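Local coordinates for protein tRNA threonylcarbamoyladenosine dehydratase (Escherichia coli, PDB 4D79) that catalyses the ATP-dependent dehydration of threonylcarbamoyladenosine at position 37 of tRNAs to its cyclic form, and can accept sulfur from a cysteine desulfurase in vitro, at residues B[71-76]-B[83-88]. Sequence-based numbering, arbitrary orientation.
Sequences NRQIHA and LAKAEV. With ATP (adenosine-5'-triphosphate), chain K.
Lys85 lays its aliphatic chain obliquely across the His75 ring, with CG 3.7 Å from CE1 of His75 and CB over one ring face near the rim. Its chain is extended beyond CG (chi2 178°), which carries the ammonium group past the imidazole to Gln73 and the nucleotide. There NZ of Lys85 donates to OE1 of Gln73 (3.0 Å), meeting a lone pair in the amide plane, and to the ribose O3' of ATP (2.8 Å); O2B of ATP also lies 2.6 Å from this NZ. A long, cationic residue suits this place, because one group reaches both sugar and phosphate. Were this lysine an alanine, OE1 of Gln73 and the ribose O3' would probably lose their donor, O2B its nearest cation, and His75 the methylenes against CE1 and NE2.

An amide suits position 73 because, besides accepting from Lys85, its NE2 gives a nearly straight bond (168°) to O2B of ATP. Arg72 NH2 donates to O3A of ATP (2.6 Å) and lies as close to O3B, while Asn71 OD1 accepts from NH1 in the guanidinium plane, which should help hold its rotation. The flat imidazole of His75 offers the lysine chain a surface while NE2 bonds to the carbonyl of Ile38, helping set the ring's orientation; its CB packs on CG1 of Val88.

The contact joins the loop after strand 56-60 to the first turn of helix 85-96, with helix 42-51 touching Gln73 and His75, within the Rossmann-like fold of the HesA/MoeB/ThiF family.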
ATOM      1  N   ASN B  71       8.149  -0.717 -11.022  1.00 22.43           N
ATOM      2  CA  ASN B  71       7.291   0.390 -10.662  1.00 19.18           C
ATOM      3  C   ASN B  71       6.140  -0.001  -9.762  1.00 21.61           C
ATOM      4  O   ASN B  71       5.514   0.905  -9.210  1.00 21.43           O
ATOM      5  CB  ASN B  71       6.721   1.073 -11.898  1.00 23.11           C
ATOM      6  CG  ASN B  71       5.800   0.153 -12.710  1.00 21.70           C
ATOM      7  OD1 ASN B  71       6.081  -1.029 -12.873  1.00 25.10           O
ATOM      8  ND2 ASN B  71       4.678   0.712 -13.213  1.00 24.96           N
ATOM      9  N   ARG B  72       5.829  -1.301  -9.594  1.00 17.84           N
ATOM     10  CA  ARG B  72       4.585  -1.637  -8.911  1.00 18.22           C
ATOM     11  C   ARG B  72       4.538  -2.969  -8.162  1.00 19.61           C
ATOM     12  O   ARG B  72       3.455  -3.318  -7.705  1.00 19.65           O
ATOM     13  CB  ARG B  72       3.441  -1.640  -9.942  1.00 23.47           C
ATOM     14  CG  ARG B  72       3.585  -2.794 -10.928  1.00 21.72           C
ATOM     15  CD  ARG B  72       2.906  -2.508 -12.238  1.00 22.40           C
ATOM     16  NE  ARG B  72       2.831  -3.654 -13.129  1.00 23.81           N
ATOM     17  CZ  ARG B  72       3.781  -4.024 -13.980  1.00 25.99           C
ATOM     18  NH1 ARG B  72       4.920  -3.364 -14.064  1.00 25.58           N
ATOM     19  NH2 ARG B  72       3.582  -5.074 -14.751  1.00 32.29           N
ATOM     20  N   GLN B  73       5.632  -3.718  -7.985  1.00 18.92           N
ATOM     21  CA  GLN B  73       5.607  -5.041  -7.369  1.00 23.08           C
ATOM     22  C   GLN B  73       6.661  -5.141  -6.266  1.00 25.19           C
ATOM     23  O   GLN B  73       7.830  -4.788  -6.461  1.00 23.31           O
ATOM     24  CB  GLN B  73       5.803  -6.142  -8.441  1.00 22.37           C
ATOM     25  CG  GLN B  73       4.797  -5.967  -9.577  1.00 19.03           C
ATOM     26  CD  GLN B  73       4.771  -7.089 -10.603  1.00 23.20           C
ATOM     27  OE1 GLN B  73       5.232  -8.197 -10.370  1.00 24.34           O
ATOM     28  NE2 GLN B  73       4.182  -6.805 -11.735  1.00 24.37           N
ATOM     29  N   ILE B  74       6.237  -5.594  -5.090  1.00 16.29           N
ATOM     30  CA  ILE B  74       7.100  -5.473  -3.922  1.00 16.98           C
ATOM     31  C   ILE B  74       8.349  -6.346  -4.023  1.00 16.96           C
ATOM     32  O   ILE B  74       9.354  -6.056  -3.364  1.00 20.47           O
ATOM     33  CB  ILE B  74       6.272  -5.800  -2.670  1.00 19.88           C
ATOM     34  CG1 ILE B  74       7.024  -5.362  -1.396  1.00 19.93           C
ATOM     35  CG2 ILE B  74       5.932  -7.254  -2.639  1.00 21.47           C
ATOM     36  CD1 ILE B  74       6.238  -5.481  -0.141  1.00 20.69           C
ATOM     37  N   HIS B  75       8.306  -7.405  -4.808  1.00 24.01           N
ATOM     38  CA  HIS B  75       9.428  -8.329  -4.970  1.00 21.75           C
ATOM     39  C   HIS B  75      10.390  -7.923  -6.075  1.00 25.55           C
ATOM     40  O   HIS B  75      11.396  -8.613  -6.280  1.00 23.87           O
ATOM     41  CB  HIS B  75       8.918  -9.743  -5.256  1.00 27.06           C
ATOM     42  CG  HIS B  75       7.914  -9.783  -6.362  1.00 26.61           C
ATOM     43  ND1 HIS B  75       8.199  -9.375  -7.657  1.00 28.21           N
ATOM     44  CD2 HIS B  75       6.609 -10.124  -6.349  1.00 34.35           C
ATOM     45  CE1 HIS B  75       7.103  -9.474  -8.387  1.00 35.72           C
ATOM     46  NE2 HIS B  75       6.127  -9.925  -7.613  1.00 25.30           N
ATOM     47  N   ALA B  76      10.109  -6.834  -6.785  1.00 25.22           N
ATOM     48  CA  ALA B  76      10.900  -6.436  -7.951  1.00 26.69           C
ATOM     49  C   ALA B  76      12.086  -5.634  -7.436  1.00 28.16           C
ATOM     50  O   ALA B  76      11.992  -4.445  -7.122  1.00 25.65           O
ATOM     51  CB  ALA B  76      10.041  -5.669  -8.947  1.00 19.61           C
ATOM     52  N   LEU B  83      14.102 -14.560 -11.162  1.00 25.46           N
ATOM     53  CA  LEU B  83      13.591 -15.582 -10.262  1.00 24.21           C
ATOM     54  C   LEU B  83      12.063 -15.665 -10.346  1.00 30.61           C
ATOM     55  O   LEU B  83      11.378 -14.722 -10.756  1.00 27.05           O
ATOM     56  CB  LEU B  83      14.037 -15.267  -8.832  1.00 25.31           C
ATOM     57  CG  LEU B  83      15.550 -15.098  -8.679  1.00 29.33           C
ATOM     58  CD1 LEU B  83      15.938 -14.706  -7.259  1.00 31.29           C
ATOM     59  CD2 LEU B  83      16.272 -16.360  -9.094  1.00 29.41           C
ATOM     60  N   ALA B  84      11.531 -16.812  -9.936  1.00 27.08           N
ATOM     61  CA  ALA B  84      10.085 -17.001  -9.910  1.00 28.55           C
ATOM     62  C   ALA B  84       9.454 -16.085  -8.866  1.00 24.59           C
ATOM     63  O   ALA B  84       9.859 -16.076  -7.697  1.00 27.45           O
ATOM     64  CB  ALA B  84       9.744 -18.468  -9.625  1.00 30.01           C
ATOM     65  N   LYS B  85       8.452 -15.308  -9.293  1.00 23.37           N
ATOM     66  CA  LYS B  85       7.802 -14.358  -8.402  1.00 21.95           C
ATOM     67  C   LYS B  85       7.271 -15.026  -7.141  1.00 24.59           C
ATOM     68  O   LYS B  85       7.388 -14.471  -6.035  1.00 25.57           O
ATOM     69  CB  LYS B  85       6.637 -13.664  -9.098  1.00 26.67           C
ATOM     70  CG  LYS B  85       6.953 -12.727 -10.164  1.00 32.10           C
ATOM     71  CD  LYS B  85       5.658 -12.177 -10.750  1.00 30.96           C
ATOM     72  CE  LYS B  85       5.956 -11.086 -11.793  1.00 28.31           C
ATOM     73  NZ  LYS B  85       4.730 -10.453 -12.303  1.00 37.29           N
ATOM     74  N   ALA B  86       6.580 -16.167  -7.302  1.00 26.20           N
ATOM     75  CA  ALA B  86       5.918 -16.785  -6.150  1.00 28.42           C
ATOM     76  C   ALA B  86       6.938 -17.272  -5.135  1.00 26.37           C
ATOM     77  O   ALA B  86       6.740 -17.133  -3.925  1.00 29.81           O
ATOM     78  CB  ALA B  86       5.016 -17.925  -6.598  1.00 25.81           C
ATOM     79  N   GLU B  87       8.069 -17.789  -5.614  1.00 26.64           N
ATOM     80  CA  GLU B  87       9.111 -18.260  -4.712  1.00 29.02           C
ATOM     81  C   GLU B  87       9.804 -17.096  -3.998  1.00 30.69           C
ATOM     82  O   GLU B  87      10.144 -17.209  -2.820  1.00 22.98           O
ATOM     83  CB  GLU B  87      10.136 -19.080  -5.494  1.00 33.98           C
ATOM     84  CG  GLU B  87      11.046 -19.887  -4.620  1.00 47.34           C
ATOM     85  CD  GLU B  87      10.270 -20.874  -3.778  1.00 96.69           C
ATOM     86  OE1 GLU B  87       9.416 -21.576  -4.360  1.00 57.68           O
ATOM     87  OE2 GLU B  87      10.478 -20.921  -2.545  1.00 66.01           O
ATOM     88  N   VAL B  88      10.084 -15.995  -4.714  1.00 23.26           N
ATOM     89  CA  VAL B  88      10.668 -14.807  -4.094  1.00 25.13           C
ATOM     90  C   VAL B  88       9.757 -14.273  -2.995  1.00 31.30           C
ATOM     91  O   VAL B  88      10.205 -13.935  -1.888  1.00 20.66           O
ATOM     92  CB  VAL B  88      10.928 -13.732  -5.169  1.00 26.79           C
ATOM     93  CG1 VAL B  88      11.313 -12.380  -4.526  1.00 25.97           C
ATOM     94  CG2 VAL B  88      12.014 -14.179  -6.108  1.00 32.75           C
TER
HETATM   95  PG  ATP K 401       3.918  -7.956 -17.362  1.00186.17           P
HETATM   96  O1G ATP K 401       4.517  -6.759 -18.061  1.00127.52           O
HETATM   97  O2G ATP K 401       4.922  -9.002 -16.941  1.00127.16           O
HETATM   98  O3G ATP K 401       2.664  -8.483 -18.018  1.00161.36           O
HETATM   99  PB  ATP K 401       2.577  -8.180 -14.869  1.00208.07           P
HETATM  100  O1B ATP K 401       1.514  -9.007 -15.558  1.00107.56           O
HETATM  101  O2B ATP K 401       3.525  -8.783 -13.848  1.00 31.30           O
HETATM  102  O3B ATP K 401       3.410  -7.342 -15.966  1.00177.42           O
HETATM  103  PA  ATP K 401       0.551  -7.101 -13.237  1.00 47.52           P
HETATM  104  O1A ATP K 401      -0.628  -7.019 -14.201  1.00 45.68           O
HETATM  105  O2A ATP K 401       0.692  -6.051 -12.167  1.00 81.42           O
HETATM  106  O3A ATP K 401       1.864  -6.945 -14.139  1.00 62.59           O
HETATM  107  O5' ATP K 401       0.658  -8.580 -12.569  1.00 55.31           O
HETATM  108  C5' ATP K 401      -0.265  -9.657 -12.823  1.00 33.10           C
HETATM  109  C4' ATP K 401       0.131 -11.023 -12.246  1.00 37.07           C
HETATM  110  O4' ATP K 401      -0.942 -12.013 -12.331  1.00 60.95           O
HETATM  111  C3' ATP K 401       1.322 -11.635 -12.975  1.00105.28           C
HETATM  112  O3' ATP K 401       2.396 -11.950 -12.074  1.00 27.36           O
HETATM  113  C2' ATP K 401       0.764 -12.903 -13.595  1.00120.68           C
HETATM  114  O2' ATP K 401       1.743 -13.925 -13.709  1.00 49.92           O
HETATM  115  C1' ATP K 401      -0.371 -13.305 -12.669  1.00 46.23           C
HETATM  116  N9  ATP K 401      -1.257 -14.320 -13.323  1.00 45.47           N
HETATM  117  C8  ATP K 401      -1.784 -14.152 -14.563  1.00 95.27           C
HETATM  118  N7  ATP K 401      -2.538 -15.213 -14.952  1.00 44.60           N
HETATM  119  C5  ATP K 401      -2.493 -16.095 -13.950  1.00 89.57           C
HETATM  120  C6  ATP K 401      -3.100 -17.415 -13.737  1.00 39.42           C
HETATM  121  N6  ATP K 401      -3.852 -17.946 -14.703  1.00 75.21           N
HETATM  122  N1  ATP K 401      -2.862 -18.070 -12.598  1.00 34.02           N
HETATM  123  C2  ATP K 401      -2.072 -17.535 -11.639  1.00 77.27           C
HETATM  124  N3  ATP K 401      -1.482 -16.326 -11.766  1.00 25.78           N
HETATM  125  C4  ATP K 401      -1.650 -15.542 -12.878  1.00 98.98           C